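Local coordinates for glycoside hydrolase family 61 protein (Myceliophthora thermophila, PDB 5UFV) that cleaves cellulose oxidatively as a copper-dependent lytic polysaccharide monooxygenase, oxidising C1 of the scissile glycosidic bond, at residues A[71-76]-A[155-160]; A[124-129]-A[215-220]. All blocks are in the same frame, centred on the assembly; numbering follows the deposited sequence.

Interaction 1 (A[71-76]-A[155-160]). With CU (copper (II) ion), chain G.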
loop_
_atom_site.group_PDB
_atom_site.type_symbol
_atom_site.label_atom_id
_atom_site.label_comp_id
_atom_site.label_asym_id
_atom_site.label_seq_id
_atom_site.Cartn_x
_atom_site.Cartn_y
_atom_site.Cartn_z
ATOM N N ALA A 71 5.069 9.366 -9.083
ATOM C CA ALA A 71 5.725 10.119 -10.110
ATOM C C ALA A 71 6.381 9.222 -11.149
ATOM O O ALA A 71 6.451 9.599 -12.311
ATOM C CB ALA A 71 6.740 11.055 -9.505
ATOM N N GLN A 72 6.862 8.057 -10.718
ATOM C CA GLN A 72 7.542 7.070 -11.583
ATOM C C GLN A 72 7.145 5.685 -11.104
ATOM O O GLN A 72 6.978 5.472 -9.910
ATOM C CB GLN A 72 9.081 7.130 -11.485
ATOM C CG GLN A 72 9.773 8.452 -11.858
ATOM C CD GLN A 72 9.481 9.000 -13.274
ATOM O OE1 GLN A 72 9.604 10.227 -13.536
ATOM N NE2 GLN A 72 9.130 8.094 -14.205
ATOM N N TRP A 73 6.996 4.749 -12.036
ATOM C CA TRP A 73 6.753 3.364 -11.702
ATOM C C TRP A 73 7.007 2.481 -12.907
ATOM O O TRP A 73 6.449 2.704 -13.966
ATOM C CB TRP A 73 5.319 3.140 -11.248
ATOM C CG TRP A 73 5.140 1.716 -10.913
ATOM C CD1 TRP A 73 4.386 0.797 -11.571
ATOM C CD2 TRP A 73 5.815 1.020 -9.883
ATOM N NE1 TRP A 73 4.523 -0.438 -10.980
ATOM C CE2 TRP A 73 5.390 -0.323 -9.936
ATOM C CE3 TRP A 73 6.718 1.410 -8.892
ATOM C CZ2 TRP A 73 5.833 -1.273 -9.050
ATOM C CZ3 TRP A 73 7.157 0.471 -8.003
ATOM C CH2 TRP A 73 6.715 -0.864 -8.082
ATOM N N THR A 74 7.789 1.436 -12.730
ATOM C CA THR A 74 8.284 0.710 -13.870
ATOM C C THR A 74 7.742 -0.710 -14.062
ATOM O O THR A 74 7.893 -1.243 -15.143
ATOM C CB THR A 74 9.829 0.704 -13.889
ATOM O OG1 THR A 74 10.348 -0.053 -12.794
ATOM C CG2 THR A 74 10.356 2.119 -13.804
ATOM N N HIS A 75 7.093 -1.317 -13.072
ATOM C CA HIS A 75 6.774 -2.767 -13.168
ATOM C C HIS A 75 5.303 -3.076 -13.440
ATOM O O HIS A 75 4.416 -2.492 -12.845
ATOM C CB HIS A 75 7.233 -3.505 -11.906
ATOM C CG HIS A 75 8.667 -3.276 -11.576
ATOM N ND1 HIS A 75 9.679 -3.637 -12.433
ATOM C CD2 HIS A 75 9.264 -2.689 -10.507
ATOM C CE1 HIS A 75 10.841 -3.276 -11.916
ATOM N NE2 HIS A 75 10.618 -2.711 -10.743
ATOM N N SER A 76 5.071 -4.042 -14.308
ATOM C CA SER A 76 3.736 -4.377 -14.768
ATOM C C SER A 76 3.150 -5.642 -14.178
ATOM O O SER A 76 2.040 -5.984 -14.498
ATOM C CB SER A 76 3.747 -4.483 -16.293
ATOM O OG SER A 76 3.970 -3.190 -16.819
ATOM N N HIS A 155 0.559 2.606 1.330
ATOM C CA HIS A 155 0.442 2.097 -0.031
ATOM C C HIS A 155 1.593 1.200 -0.274
ATOM O O HIS A 155 2.698 1.532 0.103
ATOM C CB HIS A 155 0.435 3.221 -1.063
ATOM C CG HIS A 155 -0.807 4.044 -1.017
ATOM N ND1 HIS A 155 -1.028 5.001 -0.050
ATOM C CD2 HIS A 155 -1.936 3.996 -1.760
ATOM C CE1 HIS A 155 -2.224 5.533 -0.222
ATOM N NE2 HIS A 155 -2.796 4.937 -1.248
ATOM N N GLU A 156 1.332 0.066 -0.911
ATOM C CA GLU A 156 2.334 -0.936 -1.106
ATOM C C GLU A 156 2.093 -1.550 -2.448
ATOM O O GLU A 156 0.970 -1.988 -2.749
ATOM C CB GLU A 156 2.242 -2.000 -0.011
ATOM C CG GLU A 156 3.159 -3.214 -0.162
ATOM C CD GLU A 156 2.929 -4.284 0.930
ATOM O OE1 GLU A 156 1.785 -4.404 1.456
ATOM O OE2 GLU A 156 3.896 -5.011 1.293
ATOM N N LEU A 157 3.160 -1.554 -3.254
ATOM C CA LEU A 157 3.213 -2.243 -4.519
ATOM C C LEU A 157 4.237 -3.315 -4.355
ATOM O O LEU A 157 5.316 -3.049 -3.828
ATOM C CB LEU A 157 3.698 -1.326 -5.635
ATOM C CG LEU A 157 2.891 -0.056 -5.881
ATOM C CD1 LEU A 157 3.414 0.627 -7.133
ATOM C CD2 LEU A 157 1.401 -0.333 -5.989
ATOM N N ILE A 158 3.900 -4.525 -4.803
ATOM C CA ILE A 158 4.805 -5.662 -4.749
ATOM C C ILE A 158 5.071 -6.097 -6.182
ATOM O O ILE A 158 4.192 -6.670 -6.829
ATOM C CB ILE A 158 4.196 -6.815 -3.985
ATOM C CG1 ILE A 158 3.712 -6.358 -2.618
ATOM C CG2 ILE A 158 5.218 -7.913 -3.813
ATOM C CD1 ILE A 158 3.045 -7.486 -1.838
ATOM N N ALA A 159 6.264 -5.798 -6.684
ATOM C CA ALA A 159 6.620 -6.199 -8.026
ATOM C C ALA A 159 7.071 -7.664 -8.011
ATOM O O ALA A 159 7.798 -8.108 -7.115
ATOM C CB ALA A 159 7.711 -5.301 -8.601
ATOM N N LEU A 160 6.619 -8.409 -9.012
ATOM C CA LEU A 160 6.875 -9.841 -9.099
ATOM C C LEU A 160 7.504 -10.266 -10.443
ATOM O O LEU A 160 7.428 -11.431 -10.788
ATOM C CB LEU A 160 5.548 -10.584 -8.868
ATOM C CG LEU A 160 4.845 -10.334 -7.516
ATOM C CD1 LEU A 160 3.497 -11.023 -7.449
ATOM C CD2 LEU A 160 5.677 -10.824 -6.369
HETATM CU CU CU G . 11.974 -1.564 -9.837
#
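Leu-157 drives its CD1 methyl squarely onto the six-membered ring of Trp-73, a CH-pi contact with CD1 3.4 Å from the ring centroid and only 7° off the normal. The two side chains come from opposite directions, the indole from the loop between strands 65-70 and 80-86, the leucine from strand 149-159. With CG of Trp-73 anti to the backbone N (chi1 -180°), the indole extends from the loop toward strand 149-159. Its other face lies against the backbone N of His-75, near the rim, so the ring is sandwiched between a methyl and its own loop. The pyrrole nitrogen donates to that loop as well: Trp-73 NE1 lies 2.8 Å from His-75 O, in the carbonyl plane on a lone pair, but the N-H...O angle is only 130°, the oxygen lying tilted out of the indole plane. This is the closely packed, buried half. Toward the copper the packing thins to one methyl, Ala-159 CB, 3.6 Å from His-75 CD2, and the partly exposed imidazole reaches the metal by its far nitrogen, His-75 NE2 to copper 2.0 Å. Thr-74 OG1 sits over the centre of one imidazole face. The modified His-1 and Tyr-169 complete the copper site, and Tyr-169 also meets Trp-73 edge-to-face. Replacing Trp-73 by alanine is likely to leave Leu-157 CD1 facing a gap and His-75 O without its indole donor, with less to steady the backbone that carries the copper ligand. Across the two segments the contact is wholly apolar, so shape and dispersion seat the copper-binding loop on the strand.

Interaction 2 (A[124-129]-A[215-220])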
loop_
_atom_site.group_PDB
_atom_site.type_symbol
_atom_site.label_atom_id
_atom_site.label_comp_id
_atom_site.label_asym_id
_atom_site.label_seq_id
_atom_site.Cartn_x
_atom_site.Cartn_y
_atom_site.Cartn_z
ATOM N N SER A 124 -0.296 -6.671 -19.912
ATOM C CA SER A 124 -0.308 -7.230 -18.555
ATOM C C SER A 124 -1.718 -7.485 -17.992
ATOM O O SER A 124 -2.611 -6.664 -18.113
ATOM C CB SER A 124 0.456 -6.309 -17.587
ATOM O OG SER A 124 0.195 -6.690 -16.245
ATOM N N GLY A 125 -1.903 -8.608 -17.333
ATOM C CA GLY A 125 -3.169 -8.865 -16.653
ATOM C C GLY A 125 -3.268 -8.331 -15.232
ATOM O O GLY A 125 -4.186 -8.706 -14.494
ATOM N N TRP A 126 -2.331 -7.462 -14.845
ATOM C CA TRP A 126 -2.322 -6.865 -13.509
ATOM C C TRP A 126 -2.739 -5.392 -13.529
ATOM O O TRP A 126 -2.306 -4.610 -14.383
ATOM C CB TRP A 126 -0.921 -6.933 -12.927
ATOM C CG TRP A 126 -0.314 -8.296 -12.833
ATOM C CD1 TRP A 126 0.350 -8.978 -13.815
ATOM C CD2 TRP A 126 -0.258 -9.108 -11.665
ATOM N NE1 TRP A 126 0.795 -10.177 -13.323
ATOM C CE2 TRP A 126 0.435 -10.278 -12.005
ATOM C CE3 TRP A 126 -0.730 -8.954 -10.361
ATOM C CZ2 TRP A 126 0.674 -11.297 -11.081
ATOM C CZ3 TRP A 126 -0.515 -9.961 -9.455
ATOM C CH2 TRP A 126 0.185 -11.128 -9.814
ATOM N N ASP A 127 -3.549 -5.011 -12.553
ATOM C CA ASP A 127 -3.965 -3.622 -12.396
ATOM C C ASP A 127 -2.786 -2.674 -12.163
ATOM O O ASP A 127 -2.843 -1.505 -12.532
ATOM C CB ASP A 127 -4.970 -3.499 -11.238
ATOM C CG ASP A 127 -6.346 -4.016 -11.616
ATOM O OD1 ASP A 127 -6.842 -3.649 -12.694
ATOM O OD2 ASP A 127 -6.929 -4.806 -10.854
ATOM N N ILE A 128 -1.720 -3.174 -11.566
ATOM C CA ILE A 128 -0.537 -2.369 -11.377
ATOM C C ILE A 128 0.004 -1.782 -12.691
ATOM O O ILE A 128 0.652 -0.759 -12.683
ATOM C CB ILE A 128 0.580 -3.187 -10.683
ATOM C CG1 ILE A 128 1.512 -2.269 -9.890
ATOM C CG2 ILE A 128 1.376 -3.994 -11.696
ATOM C CD1 ILE A 128 2.513 -3.012 -9.032
ATOM N N ALA A 129 -0.238 -2.435 -13.816
ATOM C CA ALA A 129 0.297 -1.963 -15.085
ATOM C C ALA A 129 -0.152 -0.553 -15.389
ATOM O O ALA A 129 0.475 0.150 -16.183
ATOM C CB ALA A 129 -0.161 -2.867 -16.207
ATOM N N GLN A 215 -2.953 -20.085 -13.054
ATOM C CA GLN A 215 -2.813 -18.682 -13.383
ATOM C C GLN A 215 -3.822 -17.873 -12.603
ATOM O O GLN A 215 -4.649 -17.189 -13.168
ATOM C CB GLN A 215 -2.975 -18.501 -14.893
ATOM C CG GLN A 215 -1.900 -19.247 -15.678
ATOM C CD GLN A 215 -0.521 -18.648 -15.455
ATOM O OE1 GLN A 215 -0.283 -17.490 -15.788
ATOM N NE2 GLN A 215 0.386 -19.423 -14.874
ATOM N N GLU A 216 -3.762 -17.992 -11.286
ATOM C CA GLU A 216 -4.599 -17.207 -10.379
ATOM C C GLU A 216 -3.598 -16.695 -9.395
ATOM O O GLU A 216 -2.598 -17.351 -9.178
ATOM C CB GLU A 216 -5.627 -18.068 -9.636
ATOM C CG GLU A 216 -6.616 -18.829 -10.522
ATOM C CD GLU A 216 -7.040 -20.214 -9.960
ATOM O OE1 GLU A 216 -6.950 -20.454 -8.722
ATOM O OE2 GLU A 216 -7.474 -21.084 -10.771
ATOM N N TYR A 217 -3.846 -15.525 -8.822
ATOM C CA TYR A 217 -2.987 -14.980 -7.779
ATOM C C TYR A 217 -3.852 -14.653 -6.586
ATOM O O TYR A 217 -4.786 -13.868 -6.687
ATOM C CB TYR A 217 -2.262 -13.725 -8.276
ATOM C CG TYR A 217 -1.312 -13.122 -7.261
ATOM C CD1 TYR A 217 -0.097 -13.699 -7.012
ATOM C CD2 TYR A 217 -1.657 -11.990 -6.547
ATOM C CE1 TYR A 217 0.764 -13.167 -6.079
ATOM C CE2 TYR A 217 -0.809 -11.438 -5.600
ATOM C CZ TYR A 217 0.417 -12.022 -5.374
ATOM O OH TYR A 217 1.276 -11.488 -4.422
ATOM N N LYS A 218 -3.561 -15.277 -5.457
ATOM C CA LYS A 218 -4.196 -14.909 -4.198
ATOM C C LYS A 218 -3.437 -13.676 -3.619
ATOM O O LYS A 218 -2.231 -13.729 -3.336
ATOM C CB LYS A 218 -4.170 -16.111 -3.244
ATOM C CG LYS A 218 -4.723 -15.852 -1.861
ATOM C CD LYS A 218 -6.224 -15.592 -1.874
ATOM C CE LYS A 218 -6.737 -15.140 -0.496
ATOM N NZ LYS A 218 -6.490 -16.137 0.603
ATOM N N ILE A 219 -4.140 -12.569 -3.442
ATOM C CA ILE A 219 -3.520 -11.382 -2.868
ATOM C C ILE A 219 -3.169 -11.627 -1.379
ATOM O O ILE A 219 -3.986 -12.110 -0.597
ATOM C CB ILE A 219 -4.414 -10.135 -3.083
ATOM C CG1 ILE A 219 -4.610 -9.888 -4.587
ATOM C CG2 ILE A 219 -3.777 -8.879 -2.504
ATOM C CD1 ILE A 219 -5.621 -8.813 -4.924
ATOM N N PRO A 220 -1.931 -11.315 -0.987
ATOM C CA PRO A 220 -1.544 -11.562 0.408
ATOM C C PRO A 220 -2.219 -10.641 1.403
ATOM O O PRO A 220 -2.798 -9.628 1.025
ATOM C CB PRO A 220 -0.041 -11.321 0.422
ATOM C CG PRO A 220 0.264 -10.557 -0.809
ATOM C CD PRO A 220 -0.800 -10.873 -1.819
#
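Trp-126 pushes the outer edge of its indole, CZ3 and CH2, onto the face of Tyr-217, in a T-shaped (edge-to-face) stack that ties two loops of the AA9 fold together outside its beta-sheets. The six-membered ring of Trp-126 and the ring of Tyr-217 have their centroids 5.1 Å apart and their planes at 66°, so the stack is tilted from a true perpendicular. The edge lands off-centre, near the root of the phenol: Trp-126 CH2 comes 3.6 Å from Tyr-217 CG, and CZ3 3.7 Å from Tyr-217 CD2. With CG of Tyr-217 anti to the backbone N (chi1 -178°), the phenol ring is carried toward Trp-126, and the two side chains cross at about a right angle. Polar ends are held outside the pair, Trp-126 NE1 by Leu-118 O and Tyr-217 OH by Asn-203 O, which should limit how far either ring can turn. The ring of Phe-109 meets the indole too. Behind the tryptophan its backbone is set by an ST turn, in which Trp-126 N donates to Ser-124 OG at 3.0 Å with a nearly straight N-H...O angle of 161°.

In the fold
Interactions 1 and 2 lie with their centres about 12 Å apart and meet directly where loop 71-76 runs against loop 124-129. Ser-76 O and Ser-124 OG are 2.6 Å apart, a probable hydrogen bond, and Ile-128 CG2 packs 3.6 Å from His-75 O. Loop 124-129 thus backs the segment that supplies a copper ligand, while its tryptophan side chain reaches out to 215-220. Interaction 1 holds the metal site itself; interaction 2 stands farther off, the side chain of Trp-126 about 9 Å from those of His-75 and His-161, the latter probably an O2-binding residue. Along the chain the segments of the two contacts alternate, so the spans they close overlap in sequence.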